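Local coordinates for SnoK (Streptomyces nogalater, PDB 5EPA), which acts as a non-heme iron, 2-oxoglutarate-dependent carbocyclase in nogalamycin biosynthesis, probably using the oxidative chemistry of the dioxygenase family to close a ring, at residues A[53-59]-A[88-94]; A[107-112]-A[145-149]; A[117-121]-A[234-238]; A[126-130]-A[224-228]; A[136-140]-A[178-182]. Residue numbers count along the deposited sequence, not the author numbering.

Interaction 1. Residues A[53-59]-A[88-94]; sequences FRAACEE and HPELRSL
This contact belongs to the helical layer that covers one face of the major sheet in a PhyH-family, double-stranded beta-helix (cupin) enzyme. Residues 53-59 form regular alpha-helix, inside helix 47-64. Residues 88-94 start extended at His88 (phi/psi -148/131°), make a 3-10 turn at 89-91 and run on into helix 92-95. In register, Phe53 lies opposite Leu91 (CA-CA 7.1 Å) and Ala56 opposite His88 (CA-CA 7.0 Å).

Phe53, chi1 m, carries the most buried surface. Leu94 (chi1 t, chi2 p) sets CD1 over one face of its ring, 3.9 Å from the centroid, as a CH-pi contact, while Glu90 O and Ser93 OG each lie 3.6 Å from Phe53 CE1 at the ring edge. Ser93 OG (chi1 p) also donates to Glu90 O at 2.7 Å. The methyl Leu91 CD2 is 4.1 Å from each of Phe53 CD1, Ala56 CB and Cys57 SG. At the solvent side, Ala56 CB makes a CH-pi contact over one face of the His88 ring (chi1 t, chi2 -70°), 3.9 Å from its centroid. His88 NE2 donates to Glu59 OE1 at 3.2 Å and His88 ND1 accepts from Glu90 N at 3.2 Å, so both ring nitrogens are hydrogen-bonded.

Beneath the two segments runs strand 233-242: Cys57 touches Met234 and His236, Leu94 rests on His236, and Trp85 packs beside Leu91.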
# COMPACT_ATOMS: atom_id res chain seq x y z
N PHE A 53 10.22 -3.87 14.00
CA PHE A 53 9.03 -3.24 13.44
C PHE A 53 7.81 -4.12 13.63
O PHE A 53 6.72 -3.62 13.93
CB PHE A 53 9.22 -2.86 11.97
CG PHE A 53 10.11 -1.69 11.77
CD1 PHE A 53 9.91 -0.53 12.49
CD2 PHE A 53 11.16 -1.74 10.90
CE1 PHE A 53 10.78 0.55 12.36
CE2 PHE A 53 12.02 -0.65 10.75
CZ PHE A 53 11.83 0.50 11.49
N ARG A 54 7.97 -5.43 13.47
CA ARG A 54 6.84 -6.33 13.71
C ARG A 54 6.35 -6.23 15.17
O ARG A 54 5.16 -6.21 15.43
CB ARG A 54 7.20 -7.76 13.40
CG ARG A 54 6.04 -8.70 13.64
CD ARG A 54 6.38 -10.11 13.20
NE ARG A 54 5.23 -10.99 13.46
CZ ARG A 54 5.21 -12.30 13.20
NH1 ARG A 54 6.28 -12.89 12.64
NH2 ARG A 54 4.13 -13.01 13.47
N ALA A 55 7.29 -6.18 16.11
CA ALA A 55 6.93 -6.07 17.52
C ALA A 55 6.16 -4.79 17.83
O ALA A 55 5.21 -4.79 18.60
CB ALA A 55 8.18 -6.17 18.42
N ALA A 56 6.61 -3.69 17.24
CA ALA A 56 5.94 -2.39 17.40
C ALA A 56 4.53 -2.41 16.83
O ALA A 56 3.60 -1.95 17.45
CB ALA A 56 6.74 -1.31 16.73
N CYS A 57 4.38 -3.03 15.67
CA CYS A 57 3.05 -3.23 15.10
C CYS A 57 2.17 -4.09 15.99
O CYS A 57 0.98 -3.83 16.10
CB CYS A 57 3.13 -3.83 13.69
SG CYS A 57 3.83 -2.66 12.49
N GLU A 58 2.74 -5.13 16.61
CA GLU A 58 1.99 -5.96 17.55
C GLU A 58 1.52 -5.11 18.75
O GLU A 58 0.40 -5.27 19.22
CB GLU A 58 2.79 -7.20 17.99
CG GLU A 58 2.81 -8.34 16.95
CD GLU A 58 3.97 -9.33 17.11
OE1 GLU A 58 4.76 -9.25 18.11
OE2 GLU A 58 4.09 -10.22 16.22
N GLU A 59 2.37 -4.21 19.22
CA GLU A 59 1.99 -3.33 20.30
C GLU A 59 0.82 -2.42 19.88
O GLU A 59 -0.13 -2.24 20.65
CB GLU A 59 3.16 -2.48 20.79
CG GLU A 59 4.21 -3.28 21.56
CD GLU A 59 5.49 -2.49 21.81
OE1 GLU A 59 5.40 -1.37 22.35
OE2 GLU A 59 6.57 -2.97 21.42
N HIS A 88 2.64 4.72 17.10
CA HIS A 88 3.76 4.21 17.86
C HIS A 88 4.96 5.08 17.51
O HIS A 88 5.23 5.34 16.35
CB HIS A 88 4.01 2.76 17.49
CG HIS A 88 4.88 2.03 18.48
ND1 HIS A 88 6.22 2.30 18.62
CD2 HIS A 88 4.59 1.06 19.38
CE1 HIS A 88 6.73 1.52 19.56
NE2 HIS A 88 5.76 0.75 20.03
N PRO A 89 5.69 5.57 18.52
CA PRO A 89 6.91 6.36 18.28
C PRO A 89 7.90 5.74 17.27
O PRO A 89 8.43 6.45 16.44
CB PRO A 89 7.56 6.43 19.65
CG PRO A 89 6.45 6.18 20.62
CD PRO A 89 5.43 5.31 19.94
N GLU A 90 8.19 4.45 17.39
CA GLU A 90 9.17 3.76 16.54
C GLU A 90 8.76 3.62 15.07
O GLU A 90 9.63 3.39 14.23
CB GLU A 90 9.51 2.36 17.08
CG GLU A 90 10.43 2.41 18.31
CD GLU A 90 10.52 1.07 19.09
OE1 GLU A 90 10.19 0.00 18.45
OE2 GLU A 90 10.89 1.08 20.29
N LEU A 91 7.48 3.79 14.75
CA LEU A 91 7.04 3.56 13.36
C LEU A 91 7.33 4.73 12.43
O LEU A 91 7.22 4.60 11.21
CB LEU A 91 5.57 3.17 13.30
CG LEU A 91 5.31 1.81 13.90
CD1 LEU A 91 3.84 1.49 13.86
CD2 LEU A 91 6.11 0.71 13.22
N ARG A 92 7.67 5.88 13.00
CA ARG A 92 8.11 7.00 12.18
C ARG A 92 9.32 6.58 11.38
O ARG A 92 9.49 7.02 10.25
CB ARG A 92 8.45 8.23 13.07
CG ARG A 92 8.99 9.46 12.33
CD ARG A 92 9.33 10.59 13.34
NE ARG A 92 8.10 11.08 13.91
CZ ARG A 92 7.35 12.02 13.37
NH1 ARG A 92 7.75 12.67 12.27
NH2 ARG A 92 6.19 12.36 13.95
N SER A 93 10.18 5.79 12.00
CA SER A 93 11.43 5.38 11.38
C SER A 93 11.20 4.26 10.36
O SER A 93 12.10 3.89 9.68
CB SER A 93 12.47 4.97 12.45
OG SER A 93 12.02 3.80 13.12
N LEU A 94 9.98 3.76 10.28
CA LEU A 94 9.58 2.86 9.23
C LEU A 94 9.12 3.63 8.01
O LEU A 94 9.63 3.39 6.93
CB LEU A 94 8.45 1.92 9.69
CG LEU A 94 7.99 0.87 8.70
CD1 LEU A 94 9.12 -0.06 8.29
CD2 LEU A 94 6.86 0.05 9.28

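Interaction 2. Residues A[107-112]-A[145-149]; sequences LAGAPL and SATLT
Leu148, Ala146 and Ala108 carry most of this contact, where the C-terminal end of helix 98-108 packs on the start of strand 148-153 of the major sheet, whose next residue, Thr149, lines the 2-oxoglutarate pocket. Leu148 is extended (phi/psi -150/164°) with chi1 p and chi2 t, and its CB points toward 107-112. Its CD1 lies 4.2 Å from Leu107 CB; its CD2 lies 4.1 Å from Ala108 CB and 4.0 Å from Leu112 CD1, so the isobutyl group fits between the helix end and the residue that opens strand 112-122.

Ala146 lies in the loop before the strand. The CA atoms of Ala108 and Ala146 are the nearest pair, 5.4 Å apart, and Ala146 CB is 4.1 Å from Ala108 CB, 3.8 Å from Ala108 O and 4.3 Å from Ala110 CB.

Gly109, the first residue past the helix, has positive phi (72/17°), and the chain turns there; Ala110 to Leu112 run extended. Leu112, chi1 m and chi2 t, brings CD2 to 4.3 Å from Ala146 O. Asp242 accepts hydrogen bonds from Ser145 N, Ala146 N and Thr147 OG1.

Between the segments the side-chain contacts are apolar, with two carbonyls in van der Waals range and no polar pairing: small alanines allow close approach.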
# COMPACT_ATOMS: atom_id res chain seq x y z
N LEU A 107 11.77 5.87 -7.40
CA LEU A 107 10.79 5.23 -8.24
C LEU A 107 9.78 6.26 -8.74
O LEU A 107 9.45 6.27 -9.95
CB LEU A 107 10.08 4.11 -7.47
CG LEU A 107 10.95 2.90 -7.10
CD1 LEU A 107 10.14 1.90 -6.30
CD2 LEU A 107 11.50 2.17 -8.32
N ALA A 108 9.32 7.14 -7.85
CA ALA A 108 8.28 8.11 -8.18
C ALA A 108 8.76 9.17 -9.11
O ALA A 108 8.02 9.67 -9.94
CB ALA A 108 7.76 8.76 -6.93
N GLY A 109 10.00 9.56 -8.95
CA GLY A 109 10.60 10.62 -9.78
C GLY A 109 10.08 12.01 -9.46
O GLY A 109 10.29 12.94 -10.23
N ALA A 110 9.46 12.15 -8.30
CA ALA A 110 8.89 13.44 -7.89
C ALA A 110 8.80 13.52 -6.36
O ALA A 110 8.84 12.50 -5.69
CB ALA A 110 7.50 13.62 -8.49
N PRO A 111 8.71 14.75 -5.79
CA PRO A 111 8.69 14.87 -4.34
C PRO A 111 7.46 14.21 -3.71
O PRO A 111 6.37 14.27 -4.28
CB PRO A 111 8.70 16.40 -4.09
CG PRO A 111 9.16 17.00 -5.38
CD PRO A 111 8.62 16.06 -6.45
N LEU A 112 7.67 13.60 -2.56
CA LEU A 112 6.64 12.87 -1.87
C LEU A 112 6.47 13.30 -0.43
O LEU A 112 7.37 13.87 0.18
CB LEU A 112 6.98 11.41 -1.85
CG LEU A 112 7.17 10.70 -3.19
CD1 LEU A 112 7.77 9.33 -2.95
CD2 LEU A 112 5.86 10.57 -3.96
N SER A 145 -0.54 11.99 -9.16
CA SER A 145 0.29 11.78 -10.29
C SER A 145 1.27 10.64 -10.02
O SER A 145 1.21 9.61 -10.68
CB SER A 145 0.99 13.09 -10.59
OG SER A 145 1.84 12.96 -11.70
N ALA A 146 2.15 10.82 -9.05
CA ALA A 146 3.21 9.85 -8.80
C ALA A 146 2.99 9.10 -7.51
O ALA A 146 3.86 8.36 -7.07
CB ALA A 146 4.54 10.56 -8.77
N THR A 147 1.85 9.31 -6.87
CA THR A 147 1.54 8.63 -5.63
C THR A 147 1.73 7.10 -5.79
O THR A 147 1.24 6.50 -6.76
CB THR A 147 0.12 8.95 -5.16
OG1 THR A 147 0.05 10.32 -4.80
CG2 THR A 147 -0.29 8.14 -3.95
N LEU A 148 2.36 6.51 -4.79
CA LEU A 148 2.64 5.07 -4.75
C LEU A 148 2.67 4.52 -3.33
O LEU A 148 2.75 5.26 -2.35
CB LEU A 148 3.95 4.76 -5.44
CG LEU A 148 5.26 4.98 -4.69
CD1 LEU A 148 6.42 4.47 -5.52
CD2 LEU A 148 5.47 6.43 -4.43
N THR A 149 2.58 3.19 -3.24
CA THR A 149 2.51 2.49 -1.97
C THR A 149 3.68 1.53 -1.84
O THR A 149 4.04 0.86 -2.81
CB THR A 149 1.24 1.66 -1.86
OG1 THR A 149 0.07 2.50 -1.85
CG2 THR A 149 1.24 0.79 -0.60

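Interaction 3. Residues A[117-121]-A[234-238]; sequences SDILV and MAHGV
His236 turns its imidazole across the neighbouring strand, with Asp118 O over one ring face, Ile119 CG1 3.7 Å from its CE1, and Ser117 OG 2.8 Å from its NE2 in a hydrogen bond. Its chi1 is t, chi2 92°; Ser117 has chi1 p. Both segments are beta strands, antiparallel, their axes 4.7 Å apart at 162°. Asp118-Gly237 and Leu120-Ala235 are hydrogen-bonded pairs: Asp118 N to Gly237 O 2.8 Å, Gly237 N to Asp118 O 3.0 Å, Leu120 N to Ala235 O 2.8 Å, Ala235 N to Leu120 O 2.9 Å. Ser117-Val238, Ile119-His236 and Val121-Met234 alternate as non-hydrogen-bonded pairs. These are central strands of the major sheet of the double-stranded beta-helix. The face with His236, Ile119 and Met234 meets helix 47-64; the other bears Leu120 and Ala235, and Leu120 touches 2-oxoglutarate. On that side Leu120 CD1 lies 3.6 Å from Gly237 N, filling space where a CB on residue 237 would clash. A water donates to Asp118 OD1 (2.6 Å) and to Gly237 O (3.2 Å).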
# COMPACT_ATOMS: atom_id res chain seq x y z
N SER A 117 -0.19 5.16 6.79
CA SER A 117 0.22 3.77 6.72
C SER A 117 -0.81 2.89 7.36
O SER A 117 -1.62 3.36 8.18
CB SER A 117 1.61 3.58 7.35
OG SER A 117 1.56 3.46 8.76
N ASP A 118 -0.75 1.61 7.04
CA ASP A 118 -1.64 0.65 7.63
C ASP A 118 -0.91 -0.61 8.05
O ASP A 118 -0.04 -1.10 7.33
CB ASP A 118 -2.70 0.20 6.64
CG ASP A 118 -3.71 1.27 6.34
OD1 ASP A 118 -3.39 2.17 5.55
OD2 ASP A 118 -4.84 1.20 6.87
N ILE A 119 -1.29 -1.16 9.20
CA ILE A 119 -0.91 -2.50 9.54
C ILE A 119 -1.89 -3.41 8.81
O ILE A 119 -3.10 -3.20 8.87
CB ILE A 119 -0.98 -2.71 11.02
CG1 ILE A 119 0.17 -1.98 11.73
CG2 ILE A 119 -0.88 -4.19 11.34
CD1 ILE A 119 -0.10 -1.77 13.21
N LEU A 120 -1.36 -4.40 8.08
CA LEU A 120 -2.21 -5.23 7.17
C LEU A 120 -2.01 -6.72 7.42
O LEU A 120 -1.03 -7.33 6.96
CB LEU A 120 -1.89 -4.92 5.70
CG LEU A 120 -2.13 -3.47 5.26
CD1 LEU A 120 -1.30 -3.23 4.00
CD2 LEU A 120 -3.60 -3.16 5.04
N VAL A 121 -2.93 -7.29 8.18
CA VAL A 121 -2.78 -8.66 8.71
C VAL A 121 -3.79 -9.58 8.08
O VAL A 121 -4.96 -9.21 7.93
CB VAL A 121 -2.99 -8.68 10.24
CG1 VAL A 121 -3.21 -10.09 10.76
CG2 VAL A 121 -1.78 -8.11 10.95
N MET A 234 1.72 -10.69 7.93
CA MET A 234 1.69 -9.27 8.28
C MET A 234 2.50 -8.47 7.30
O MET A 234 3.69 -8.70 7.14
CB MET A 234 2.21 -8.98 9.69
CG MET A 234 2.14 -7.49 10.02
SD MET A 234 2.86 -6.89 11.59
CE MET A 234 1.86 -7.78 12.77
N ALA A 235 1.84 -7.50 6.67
CA ALA A 235 2.56 -6.47 5.95
C ALA A 235 2.27 -5.09 6.57
O ALA A 235 1.33 -4.92 7.36
CB ALA A 235 2.18 -6.48 4.48
N HIS A 236 3.07 -4.10 6.15
CA HIS A 236 2.83 -2.72 6.49
C HIS A 236 2.80 -1.92 5.21
O HIS A 236 3.78 -1.86 4.48
CB HIS A 236 3.92 -2.17 7.41
CG HIS A 236 3.49 -0.98 8.21
ND1 HIS A 236 2.95 -1.10 9.47
CD2 HIS A 236 3.42 0.33 7.90
CE1 HIS A 236 2.59 0.09 9.91
NE2 HIS A 236 2.88 0.98 8.98
N GLY A 237 1.65 -1.30 4.92
CA GLY A 237 1.48 -0.57 3.70
C GLY A 237 1.69 0.90 3.97
O GLY A 237 1.03 1.47 4.82
N VAL A 238 2.60 1.53 3.25
CA VAL A 238 2.83 2.96 3.42
C VAL A 238 2.45 3.71 2.14
O VAL A 238 3.01 3.42 1.09
CB VAL A 238 4.31 3.25 3.72
CG1 VAL A 238 4.52 4.73 3.99
CG2 VAL A 238 4.75 2.47 4.91
O HOH W 1 -1.64 2.71 3.68

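Interaction 4. Residues A[126-130]-A[224-228]; sequences RTLPT and AEANT. With AKG (2-oxoglutaric acid), chain H.
Past a single beta bridge, two loop segments stay side by side, joined by a side-chain hydrogen bond and a water. The end-to-end directions of 126-130 and 224-227 are 171° apart, nearly antiparallel; Leu128, Pro129, Glu225 and Ala226 have extended phi/psi. Thr130 and Ala224 form the hydrogen-bonded pair, CA-CA 4.7 Å, with Thr130 N to Ala224 O at 2.8 Å and Ala224 N to Thr130 O at 3.2 Å. Pro129 approaches Ala226 to 4.0 Å between CA atoms, with Pro129 CD 4.1 Å from Ala226 CB. Strands 130-133 and 222-224 are neighbours in the minor sheet of the double-stranded beta-helix, and here 2-oxoglutarate's far carboxylate is held: Thr130 OG1 (chi1 m), also bonded to Lys122 NZ, donates to AKG O4 at 2.8 Å, and Ala224 CB lies 3.4 Å from AKG O4. Arg233 and Trp151 are further hydrogen-bonding partners of the ligand. Asn227 N donates to Thr127 OG1 (chi1 p) at 3.1 Å, a hydroxyl also bonded to Glu123 O. One water donates to Thr127 O at 2.7 Å and Asn227 O at 2.6 Å, linking the two carbonyls.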
# COMPACT_ATOMS: atom_id res chain seq x y z
N ARG A 126 -8.90 -17.90 7.93
CA ARG A 126 -10.04 -17.05 8.31
C ARG A 126 -10.16 -15.80 7.46
O ARG A 126 -10.89 -14.87 7.82
CB ARG A 126 -9.91 -16.60 9.76
CG ARG A 126 -10.30 -17.66 10.77
CD ARG A 126 -9.06 -18.16 11.46
NE ARG A 126 -8.63 -17.21 12.48
CZ ARG A 126 -7.52 -17.36 13.21
NH1 ARG A 126 -7.21 -16.44 14.12
NH2 ARG A 126 -6.75 -18.44 13.03
N THR A 127 -9.48 -15.78 6.33
CA THR A 127 -9.50 -14.64 5.45
C THR A 127 -9.96 -14.95 4.05
O THR A 127 -9.67 -16.00 3.47
CB THR A 127 -8.11 -13.99 5.34
OG1 THR A 127 -7.12 -15.02 5.19
CG2 THR A 127 -7.82 -13.16 6.59
N LEU A 128 -10.65 -13.98 3.50
CA LEU A 128 -10.95 -13.93 2.08
C LEU A 128 -9.80 -13.31 1.29
O LEU A 128 -8.93 -12.65 1.87
CB LEU A 128 -12.22 -13.09 1.86
CG LEU A 128 -13.54 -13.68 2.40
CD1 LEU A 128 -14.64 -12.64 2.25
CD2 LEU A 128 -13.92 -14.96 1.68
N PRO A 129 -9.82 -13.48 -0.03
CA PRO A 129 -8.92 -12.69 -0.84
C PRO A 129 -9.22 -11.21 -0.65
O PRO A 129 -10.36 -10.85 -0.37
CB PRO A 129 -9.28 -13.09 -2.30
CG PRO A 129 -9.98 -14.40 -2.19
CD PRO A 129 -10.68 -14.36 -0.86
N THR A 130 -8.21 -10.38 -0.83
CA THR A 130 -8.42 -8.93 -0.88
C THR A 130 -8.90 -8.58 -2.30
O THR A 130 -8.20 -8.77 -3.28
CB THR A 130 -7.15 -8.15 -0.58
OG1 THR A 130 -6.62 -8.55 0.68
CG2 THR A 130 -7.46 -6.68 -0.54
N ALA A 224 -5.07 -9.38 -3.48
CA ALA A 224 -4.31 -10.37 -2.70
C ALA A 224 -5.04 -11.67 -2.48
O ALA A 224 -6.24 -11.69 -2.41
CB ALA A 224 -3.90 -9.78 -1.35
N GLU A 225 -4.28 -12.74 -2.32
CA GLU A 225 -4.82 -14.07 -2.02
C GLU A 225 -5.39 -14.13 -0.64
O GLU A 225 -5.00 -13.38 0.24
CB GLU A 225 -3.70 -15.13 -2.00
CG GLU A 225 -2.92 -15.27 -3.27
CD GLU A 225 -3.83 -15.56 -4.44
OE1 GLU A 225 -4.45 -16.64 -4.43
OE2 GLU A 225 -3.95 -14.68 -5.33
N ALA A 226 -6.29 -15.06 -0.44
CA ALA A 226 -6.63 -15.52 0.91
C ALA A 226 -5.39 -16.12 1.57
O ALA A 226 -4.49 -16.64 0.88
CB ALA A 226 -7.72 -16.58 0.83
N ASN A 227 -5.33 -16.09 2.88
CA ASN A 227 -4.27 -16.80 3.59
C ASN A 227 -4.81 -18.14 3.96
O ASN A 227 -5.66 -18.23 4.85
CB ASN A 227 -3.81 -16.03 4.84
CG ASN A 227 -2.72 -16.75 5.61
OD1 ASN A 227 -2.30 -17.86 5.25
ND2 ASN A 227 -2.21 -16.10 6.67
N THR A 228 -4.33 -19.17 3.26
CA THR A 228 -4.71 -20.58 3.53
C THR A 228 -3.54 -21.36 4.07
O THR A 228 -3.64 -22.56 4.25
CB THR A 228 -5.18 -21.30 2.24
OG1 THR A 228 -4.15 -21.17 1.25
CG2 THR A 228 -6.45 -20.67 1.72
C1 AKG H . -2.41 -2.05 -0.69
O1 AKG H . -1.31 -2.04 -0.07
O2 AKG H . -2.85 -1.14 -1.44
C2 AKG H . -3.31 -3.19 -0.55
O5 AKG H . -4.34 -3.10 -1.20
C3 AKG H . -2.95 -4.37 0.33
C4 AKG H . -4.06 -5.40 0.57
C5 AKG H . -3.52 -6.57 1.42
O3 AKG H . -2.52 -6.43 2.19
O4 AKG H . -4.08 -7.67 1.37
O HOH W 2 -8.27 -18.02 4.57

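Interaction 5. Residues A[136-140]-A[178-182]; sequences ETGLP and RQEHM
This is a polar loop-to-loop contact beside the iron site, joining the segment just after strand 130-133 to the long loop between strand 164-166 and helix 191-194. The nearest CA atoms are those of Thr137 and His181, 4.2 Å apart, and the one direct hydrogen bond runs from Met182 N to Thr137 O, 3.0 Å. Glu136 and Thr137 have helical phi/psi; Glu180 has positive phi (71/-55°), and His181 and Met182 are extended. Thr137 has the most surface covered, its CG2 3.8 Å from Met182 CG and its OG1 3.8 Å from Gln179 CB, while that hydroxyl bonds to Asp134. Glu136, chi1 and chi2 t, makes a long salt bridge from OE1 to Arg178 NH1 (3.7 Å); its stronger one is with Arg219, through OE2. Arg178 NH1 also forms a salt bridge with Glu180 OE2 at 2.8 Å, its hydrogen-bond geometry weak. A water donates to Glu136 OE1 (2.8 Å) and accepts from Glu180 N (2.9 Å). This salt-bridge network flanks the HxD iron-binding motif, His133 and Asp135, of the family.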
# COMPACT_ATOMS: atom_id res chain seq x y z
N GLU A 136 -5.93 4.71 -5.91
CA GLU A 136 -6.41 6.03 -6.24
C GLU A 136 -7.88 6.18 -5.94
O GLU A 136 -8.34 7.21 -5.44
CB GLU A 136 -6.10 6.32 -7.72
CG GLU A 136 -6.63 7.61 -8.28
CD GLU A 136 -6.27 7.81 -9.75
OE1 GLU A 136 -6.73 7.03 -10.65
OE2 GLU A 136 -5.49 8.77 -10.02
N THR A 137 -8.64 5.17 -6.28
CA THR A 137 -10.09 5.23 -6.16
C THR A 137 -10.55 5.53 -4.72
O THR A 137 -11.50 6.27 -4.49
CB THR A 137 -10.68 3.89 -6.64
OG1 THR A 137 -10.35 3.69 -8.05
CG2 THR A 137 -12.17 3.85 -6.46
N GLY A 138 -9.86 4.93 -3.76
CA GLY A 138 -10.17 5.11 -2.34
C GLY A 138 -9.34 6.12 -1.54
O GLY A 138 -9.51 6.22 -0.33
N LEU A 139 -8.47 6.88 -2.20
CA LEU A 139 -7.71 7.94 -1.54
C LEU A 139 -8.46 9.25 -1.62
O LEU A 139 -8.91 9.64 -2.69
CB LEU A 139 -6.34 8.12 -2.19
CG LEU A 139 -5.32 7.03 -1.85
CD1 LEU A 139 -4.11 7.14 -2.76
CD2 LEU A 139 -4.85 7.06 -0.41
N PRO A 140 -8.64 9.92 -0.48
CA PRO A 140 -9.43 11.16 -0.41
C PRO A 140 -8.58 12.36 -0.80
O PRO A 140 -8.44 13.33 -0.04
CB PRO A 140 -9.85 11.21 1.05
CG PRO A 140 -8.67 10.60 1.77
CD PRO A 140 -8.13 9.53 0.85
N ARG A 178 -10.71 3.79 -15.90
CA ARG A 178 -10.39 4.01 -14.49
C ARG A 178 -11.58 4.54 -13.74
O ARG A 178 -12.36 5.32 -14.27
CB ARG A 178 -9.36 5.09 -14.35
CG ARG A 178 -8.00 4.66 -14.74
CD ARG A 178 -7.00 5.67 -14.25
NE ARG A 178 -6.78 6.70 -15.26
CZ ARG A 178 -7.01 8.00 -15.13
NH1 ARG A 178 -7.49 8.50 -14.00
NH2 ARG A 178 -6.75 8.82 -16.16
N GLN A 179 -11.74 4.10 -12.52
CA GLN A 179 -12.80 4.65 -11.72
C GLN A 179 -12.45 6.05 -11.15
O GLN A 179 -13.32 6.92 -11.09
CB GLN A 179 -13.19 3.72 -10.61
CG GLN A 179 -14.40 4.24 -9.84
CD GLN A 179 -15.13 3.16 -9.12
OE1 GLN A 179 -14.59 2.06 -8.90
NE2 GLN A 179 -16.35 3.46 -8.68
N GLU A 180 -11.19 6.25 -10.77
CA GLU A 180 -10.65 7.49 -10.11
C GLU A 180 -11.00 7.83 -8.67
O GLU A 180 -10.09 8.20 -7.92
CB GLU A 180 -11.00 8.81 -10.84
CG GLU A 180 -10.38 8.92 -12.24
CD GLU A 180 -10.01 10.36 -12.62
OE1 GLU A 180 -10.23 11.31 -11.82
OE2 GLU A 180 -9.47 10.53 -13.74
N HIS A 181 -12.28 7.90 -8.33
CA HIS A 181 -12.65 8.41 -7.05
C HIS A 181 -14.02 8.00 -6.61
O HIS A 181 -14.96 8.20 -7.36
CB HIS A 181 -12.56 9.92 -6.98
CG HIS A 181 -12.67 10.46 -5.58
ND1 HIS A 181 -11.68 10.28 -4.63
CD2 HIS A 181 -13.65 11.17 -4.97
CE1 HIS A 181 -12.03 10.86 -3.50
NE2 HIS A 181 -13.23 11.41 -3.68
N MET A 182 -14.12 7.47 -5.39
CA MET A 182 -15.41 7.23 -4.77
C MET A 182 -15.74 8.28 -3.71
O MET A 182 -15.02 8.40 -2.73
CB MET A 182 -15.45 5.85 -4.14
CG MET A 182 -15.59 4.72 -5.16
SD MET A 182 -15.97 3.12 -4.43
CE MET A 182 -14.92 3.13 -2.96
O HOH W 3 -8.60 4.95 -10.83

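Interactions 3 and 4 frame the 2-oxoglutarate from two sheets: Leu120 touches the ligand and Thr130 hydrogen-bonds it, with about 15 Å between the centres of the two contacts. Interaction 1 packs on the back of interaction 3, with Cys57 SG 3.5 Å from His236 ND1 and Leu94 CD2 3.7 Å from His236 CG; the side chain of Leu94 stays about 13 Å from the ligand. Interaction 2 reaches the same major sheet, where Thr149 CG2 lies 3.6 Å from Val238 O and Thr149 lines the pocket. Interaction 5 meets interaction 2 through Leu139 CD1 and Thr147 CG2, 4.1 Å apart. The side chain of Leu139 is about 8 Å from the bound Fe (III) ion.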